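Local coordinates for protein maleylacetoacetate isomerase (Anaeromyxobacter dehalogenans, PDB 4IGJ) that probably isomerises maleylacetoacetate with the help of glutathione, as expected of a zeta-class member of the glutathione transferase superfamily, at residues Tyr28-Ser33 with Val55-Gln60; Arg38-Leu43 with Ala226-Gln231. All blocks are in the same frame, centred on the assembly; numbering follows the deposited sequence.

Contact 1. Residues Tyr28-Ser33 with Val55-Gln60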
loop_
_atom_site.group_PDB
_atom_site.type_symbol
_atom_site.label_atom_id
_atom_site.label_comp_id
_atom_site.label_asym_id
_atom_site.label_seq_id
_atom_site.Cartn_x
_atom_site.Cartn_y
_atom_site.Cartn_z
ATOM N N TYR A 28 12.741 9.974 11.010
ATOM C CA TYR A 28 13.854 9.735 10.092
ATOM C C TYR A 28 13.357 10.000 8.678
ATOM O O TYR A 28 12.498 9.276 8.165
ATOM C CB TYR A 28 14.358 8.298 10.231
ATOM C CG TYR A 28 15.076 8.050 11.534
ATOM C CD1 TYR A 28 16.464 8.050 11.589
ATOM C CD2 TYR A 28 14.371 7.836 12.715
ATOM C CE1 TYR A 28 17.130 7.833 12.778
ATOM C CE2 TYR A 28 15.034 7.616 13.914
ATOM C CZ TYR A 28 16.415 7.615 13.935
ATOM O OH TYR A 28 17.082 7.399 15.123
ATOM N N SER A 29 13.890 11.052 8.059
ATOM C CA SER A 29 13.349 11.584 6.817
ATOM C C SER A 29 14.483 11.972 5.882
ATOM O O SER A 29 15.577 12.328 6.333
ATOM C CB SER A 29 12.493 12.820 7.114
ATOM O OG SER A 29 12.056 13.481 5.937
ATOM N N TYR A 30 14.208 11.879 4.585
ATOM C CA TYR A 30 15.050 12.452 3.535
ATOM C C TYR A 30 14.191 13.510 2.858
ATOM O O TYR A 30 13.000 13.282 2.620
ATOM C CB TYR A 30 15.444 11.349 2.548
ATOM C CG TYR A 30 16.223 11.790 1.321
ATOM C CD1 TYR A 30 17.486 12.355 1.436
ATOM C CD2 TYR A 30 15.704 11.592 0.051
ATOM C CE1 TYR A 30 18.194 12.744 0.314
ATOM C CE2 TYR A 30 16.402 11.971 -1.076
ATOM C CZ TYR A 30 17.646 12.543 -0.936
ATOM O OH TYR A 30 18.336 12.919 -2.067
ATOM N N TRP A 31 14.770 14.671 2.541
ATOM C CA TRP A 31 13.967 15.809 2.084
ATOM C C TRP A 31 13.082 15.446 0.895
ATOM O O TRP A 31 11.922 15.865 0.827
ATOM C CB TRP A 31 14.865 17.019 1.747
ATOM C CG TRP A 31 15.735 16.793 0.544
ATOM C CD1 TRP A 31 16.864 16.036 0.484
ATOM C CD2 TRP A 31 15.533 17.324 -0.773
ATOM N NE1 TRP A 31 17.386 16.061 -0.792
ATOM C CE2 TRP A 31 16.579 16.832 -1.586
ATOM C CE3 TRP A 31 14.570 18.161 -1.344
ATOM C CZ2 TRP A 31 16.694 17.158 -2.940
ATOM C CZ3 TRP A 31 14.686 18.489 -2.685
ATOM C CH2 TRP A 31 15.742 17.984 -3.471
ATOM N N ARG A 32 13.601 14.623 -0.007
ATOM C CA ARG A 32 12.887 14.348 -1.247
ATOM C C ARG A 32 12.105 13.035 -1.264
ATOM O O ARG A 32 11.465 12.708 -2.267
ATOM C CB ARG A 32 13.845 14.389 -2.430
ATOM C CG ARG A 32 13.204 14.949 -3.671
ATOM C CD ARG A 32 14.194 14.997 -4.808
ATOM N NE ARG A 32 13.890 16.086 -5.723
ATOM C CZ ARG A 32 14.677 16.440 -6.731
ATOM N NH1 ARG A 32 14.335 17.447 -7.524
ATOM N NH2 ARG A 32 15.806 15.783 -6.942
ATOM N N SER A 33 12.151 12.288 -0.168
ATOM C CA SER A 33 11.438 11.004 -0.090
ATOM C C SER A 33 9.923 11.199 -0.076
ATOM O O SER A 33 9.386 11.843 0.829
ATOM C CB SER A 33 11.855 10.258 1.182
ATOM O OG SER A 33 10.944 9.209 1.485
ATOM N N VAL A 55 18.238 11.522 6.909
ATOM C CA VAL A 55 18.897 10.334 6.396
ATOM C C VAL A 55 19.248 10.629 4.951
ATOM O O VAL A 55 18.368 10.771 4.110
ATOM C CB VAL A 55 17.980 9.096 6.485
ATOM C CG1 VAL A 55 18.645 7.887 5.831
ATOM C CG2 VAL A 55 17.613 8.800 7.935
ATOM N N ASP A 56 20.542 10.766 4.670
ATOM C CA ASP A 56 20.984 11.129 3.327
ATOM C C ASP A 56 20.945 9.907 2.421
ATOM O O ASP A 56 21.918 9.153 2.325
ATOM C CB ASP A 56 22.391 11.726 3.370
ATOM C CG ASP A 56 22.766 12.443 2.084
ATOM O OD1 ASP A 56 22.195 12.120 1.023
ATOM O OD2 ASP A 56 23.654 13.325 2.136
ATOM N N LEU A 57 19.813 9.709 1.756
ATOM C CA LEU A 57 19.640 8.542 0.903
ATOM C C LEU A 57 20.572 8.570 -0.302
ATOM O O LEU A 57 20.952 7.520 -0.813
ATOM C CB LEU A 57 18.183 8.401 0.458
ATOM C CG LEU A 57 17.201 8.006 1.561
ATOM C CD1 LEU A 57 15.787 7.918 1.014
ATOM C CD2 LEU A 57 17.618 6.677 2.186
ATOM N N LEU A 58 20.945 9.765 -0.752
ATOM C CA LEU A 58 21.835 9.869 -1.909
ATOM C C LEU A 58 23.280 9.513 -1.562
ATOM O O LEU A 58 23.932 8.782 -2.303
ATOM C CB LEU A 58 21.767 11.255 -2.548
ATOM C CG LEU A 58 22.465 11.366 -3.905
ATOM C CD1 LEU A 58 22.003 10.249 -4.847
ATOM C CD2 LEU A 58 22.217 12.732 -4.524
ATOM N N ALA A 59 23.775 10.038 -0.443
ATOM C CA ALA A 59 25.139 9.746 0.003
ATOM C C ALA A 59 25.267 8.260 0.291
ATOM O O ALA A 59 26.294 7.629 0.020
ATOM C CB ALA A 59 25.476 10.550 1.246
ATOM N N GLN A 60 24.188 7.717 0.840
ATOM C CA GLN A 60 24.091 6.321 1.231
ATOM C C GLN A 60 23.591 5.492 0.050
ATOM O O GLN A 60 23.007 4.422 0.226
ATOM C CB GLN A 60 23.107 6.219 2.396
ATOM C CG GLN A 60 23.243 5.005 3.289
ATOM C CD GLN A 60 22.432 5.156 4.561
ATOM O OE1 GLN A 60 22.031 6.260 4.926
ATOM N NE2 GLN A 60 22.186 4.047 5.240
#
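S29 O accepts from V55 N at 2.8 Å, the one hydrogen bond between Y28-S33 and V55-Q60. This pair sits in the thioredoxin-like N-terminal domain of a glutathione transferase. Strands 24-29 and 51-54 run parallel there, and the bond carries their pairing one step past the end of strand 51-54. Beside it, V55 CG2 meets the Y28 ring at its edge, in the ring plane, 3.9 Å from CD1.

Beyond the bond, Y30 contributes the largest share of the surface buried here. Its CG stands anti to the backbone N (chi1 175°), which carries the ring out along the chain leaving V55. L57 CB lies over the centre of one ring face, 4.0 Å from the centroid and 9° off the normal. This is a CH-pi contact. L57 CD1 continues it back to Y30 CB at 3.8 Å. W31 CD1 lies over the opposite face, toward the rim, so the ring is held between two neighbours. At the far end, Y30 OH reaches L58 CB at 3.8 Å.

The Y30 backbone starts a type I turn that ends at S33, closed by S33 N to Y30 O. S33 OG then caps A36 N at the start of helix 34-45. In V55-Q60, Q60 belongs to the glutathione site seen in this protein, although none is bound to this chain. D56 caps the turn that leads into helix 59-62, which carries Q60. Its OD1 takes A59 N from above the carboxylate plane at 3.0 Å, with a nearly straight N-H angle of 170°, and L58 N more weakly.

Contact 2. Residues Arg38-Leu43 with Ala226-Gln231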
loop_
_atom_site.group_PDB
_atom_site.type_symbol
_atom_site.label_atom_id
_atom_site.label_comp_id
_atom_site.label_asym_id
_atom_site.label_seq_id
_atom_site.Cartn_x
_atom_site.Cartn_y
_atom_site.Cartn_z
ATOM N N ARG A 38 4.721 11.941 3.032
ATOM C CA ARG A 38 3.379 11.561 3.479
ATOM C C ARG A 38 3.273 11.659 4.987
ATOM O O ARG A 38 2.276 12.166 5.515
ATOM C CB ARG A 38 3.033 10.131 3.066
ATOM C CG ARG A 38 3.131 9.858 1.566
ATOM C CD ARG A 38 3.330 8.378 1.361
ATOM N NE ARG A 38 3.465 7.997 -0.037
ATOM C CZ ARG A 38 3.777 6.765 -0.429
ATOM N NH1 ARG A 38 4.006 5.818 0.471
ATOM N NH2 ARG A 38 3.885 6.486 -1.729
ATOM N N VAL A 39 4.297 11.166 5.679
ATOM C CA VAL A 39 4.302 11.193 7.134
ATOM C C VAL A 39 4.451 12.620 7.669
ATOM O O VAL A 39 3.757 13.004 8.618
ATOM C CB VAL A 39 5.334 10.216 7.718
ATOM C CG1 VAL A 39 5.341 10.281 9.242
ATOM C CG2 VAL A 39 5.004 8.791 7.253
ATOM N N ARG A 40 5.305 13.418 7.033
ATOM C CA ARG A 40 5.436 14.827 7.400
ATOM C C ARG A 40 4.095 15.545 7.281
ATOM O O ARG A 40 3.767 16.397 8.106
ATOM C CB ARG A 40 6.487 15.526 6.531
ATOM C CG ARG A 40 7.876 14.962 6.702
ATOM C CD ARG A 40 8.940 15.927 6.183
ATOM N NE ARG A 40 8.792 16.247 4.763
ATOM C CZ ARG A 40 9.502 15.695 3.780
ATOM N NH1 ARG A 40 10.415 14.760 4.036
ATOM N NH2 ARG A 40 9.288 16.083 2.528
ATOM N N LEU A 41 3.317 15.202 6.259
ATOM C CA LEU A 41 1.989 15.779 6.097
ATOM C C LEU A 41 1.037 15.358 7.214
ATOM O O LEU A 41 0.312 16.192 7.757
ATOM C CB LEU A 41 1.415 15.430 4.725
ATOM C CG LEU A 41 2.038 16.266 3.606
ATOM C CD1 LEU A 41 1.618 15.691 2.265
ATOM C CD2 LEU A 41 1.592 17.710 3.739
ATOM N N GLY A 42 1.057 14.080 7.582
ATOM C CA GLY A 42 0.212 13.617 8.667
ATOM C C GLY A 42 0.547 14.336 9.961
ATOM O O GLY A 42 -0.354 14.749 10.688
ATOM N N LEU A 43 1.840 14.484 10.243
ATOM C CA LEU A 43 2.290 15.169 11.456
ATOM C C LEU A 43 1.868 16.640 11.451
ATOM O O LEU A 43 1.352 17.159 12.454
ATOM C CB LEU A 43 3.803 15.043 11.586
ATOM C CG LEU A 43 4.272 13.614 11.848
ATOM C CD1 LEU A 43 5.754 13.452 11.504
ATOM C CD2 LEU A 43 3.998 13.201 13.293
ATOM N N ALA A 226 5.563 20.832 5.084
ATOM C CA ALA A 226 6.014 19.459 4.855
ATOM C C ALA A 226 6.729 19.259 3.515
ATOM O O ALA A 226 7.305 18.199 3.262
ATOM C CB ALA A 226 4.824 18.498 4.965
ATOM N N HIS A 227 6.668 20.277 2.663
ATOM C CA HIS A 227 7.268 20.237 1.335
ATOM C C HIS A 227 8.773 19.997 1.405
ATOM O O HIS A 227 9.445 20.498 2.305
ATOM C CB HIS A 227 6.996 21.556 0.625
ATOM C CG HIS A 227 7.274 21.519 -0.841
ATOM N ND1 HIS A 227 8.543 21.646 -1.362
ATOM C CD2 HIS A 227 6.438 21.377 -1.896
ATOM C CE1 HIS A 227 8.477 21.582 -2.683
ATOM N NE2 HIS A 227 7.214 21.412 -3.030
ATOM N N PRO A 228 9.315 19.235 0.445
ATOM C CA PRO A 228 10.759 18.970 0.423
ATOM C C PRO A 228 11.604 20.229 0.566
ATOM O O PRO A 228 12.613 20.184 1.269
ATOM C CB PRO A 228 10.973 18.348 -0.961
ATOM C CG PRO A 228 9.677 17.607 -1.204
ATOM C CD PRO A 228 8.598 18.476 -0.597
ATOM N N ASP A 229 11.195 21.330 -0.057
ATOM C CA ASP A 229 12.048 22.516 -0.077
ATOM C C ASP A 229 12.234 23.147 1.297
ATOM O O ASP A 229 13.169 23.923 1.505
ATOM C CB ASP A 229 11.488 23.562 -1.037
ATOM C CG ASP A 229 11.557 23.127 -2.476
ATOM O OD1 ASP A 229 12.244 22.131 -2.772
ATOM O OD2 ASP A 229 10.903 23.786 -3.313
ATOM N N ARG A 230 11.338 22.846 2.229
ATOM C CA ARG A 230 11.422 23.434 3.564
ATOM C C ARG A 230 12.099 22.521 4.579
ATOM O O ARG A 230 12.185 22.857 5.756
ATOM C CB ARG A 230 10.028 23.800 4.074
ATOM C CG ARG A 230 9.288 24.763 3.177
ATOM C CD ARG A 230 9.869 26.168 3.203
ATOM N NE ARG A 230 9.580 26.889 4.443
ATOM C CZ ARG A 230 8.375 27.327 4.806
ATOM N NH1 ARG A 230 7.313 27.102 4.042
ATOM N NH2 ARG A 230 8.228 27.981 5.949
ATOM N N GLN A 231 12.593 21.365 4.144
ATOM C CA GLN A 231 13.165 20.415 5.094
ATOM C C GLN A 231 14.610 20.785 5.424
ATOM O O GLN A 231 15.294 21.383 4.591
ATOM C CB GLN A 231 13.082 18.983 4.552
ATOM C CG GLN A 231 11.652 18.516 4.269
ATOM C CD GLN A 231 10.689 18.934 5.357
ATOM O OE1 GLN A 231 10.848 18.567 6.519
ATOM N NE2 GLN A 231 9.687 19.714 4.985
#
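R40 leaves helix 34-45 with CB against A226 CB, 3.7 Å away. This helix of the thioredoxin-like N-terminal domain here meets the loop after helix 221-226 of the all-helical C-terminal domain. The contact is a buried interdomain seam of the glutathione transferase fold. Further out, R40 CD comes within 3.3 Å of Q231 OE1. The chain bends at chi3 (-60°), which brings NE and NH2 round to A226 O. NE gives a hydrogen bond to A226 O at 2.9 Å. NH2 gives a second to the same oxygen at 3.0 Å. The grip is side-on, and the oxygen lies almost in the guanidinium plane. The NE donor is tilted from the carbonyl plane, while NH2 approaches close to the line of the C=O bond.

CZ meets Q231 CG at 3.6 Å, over the centre of one guanidinium face. The Q231 amide is stacked on that face, its plane 11° from that of the guanidinium. NH2 also passes P228 CD at 4.0 Å. At the tip, NH1 bonds to S29 OG and Y30 O, and NH2 has a further bond to W31 O. The buried guanidinium is therefore gripped from both domains, which should fix its rotation.

Beside R40, L41 CD2 packs on A226 CB at 3.5 Å. The A226 methyl is thus shared by two residues of the helix.

The loop holds its own shape around H227. D229 N bonds to H227 ND1 close to the ring plane. Q231 NE2 reaches H227 O at 2.8 Å with an N-H angle of 179°. R230 N reaches that oxygen from the opposite face of the carbonyl plane.

From the N terminus, the chain runs along strand 24-29, turns at Y30-S33 and enters helix 34-45. Strand 51-54 then returns beside the first strand. Contact 1 closes this beta-alpha-beta unit, with 21 residues between its segments. Contact 2 starts inside that loop, at R38-L43, and closes after 182 intervening residues at A226-Q231. The two therefore cross and do not nest. Contact 1 stays within the N-terminal domain, while contact 2 ties that domain to the end of the C-terminal one. They touch directly, and W31 CB packs on Q231 CB at 3.9 Å.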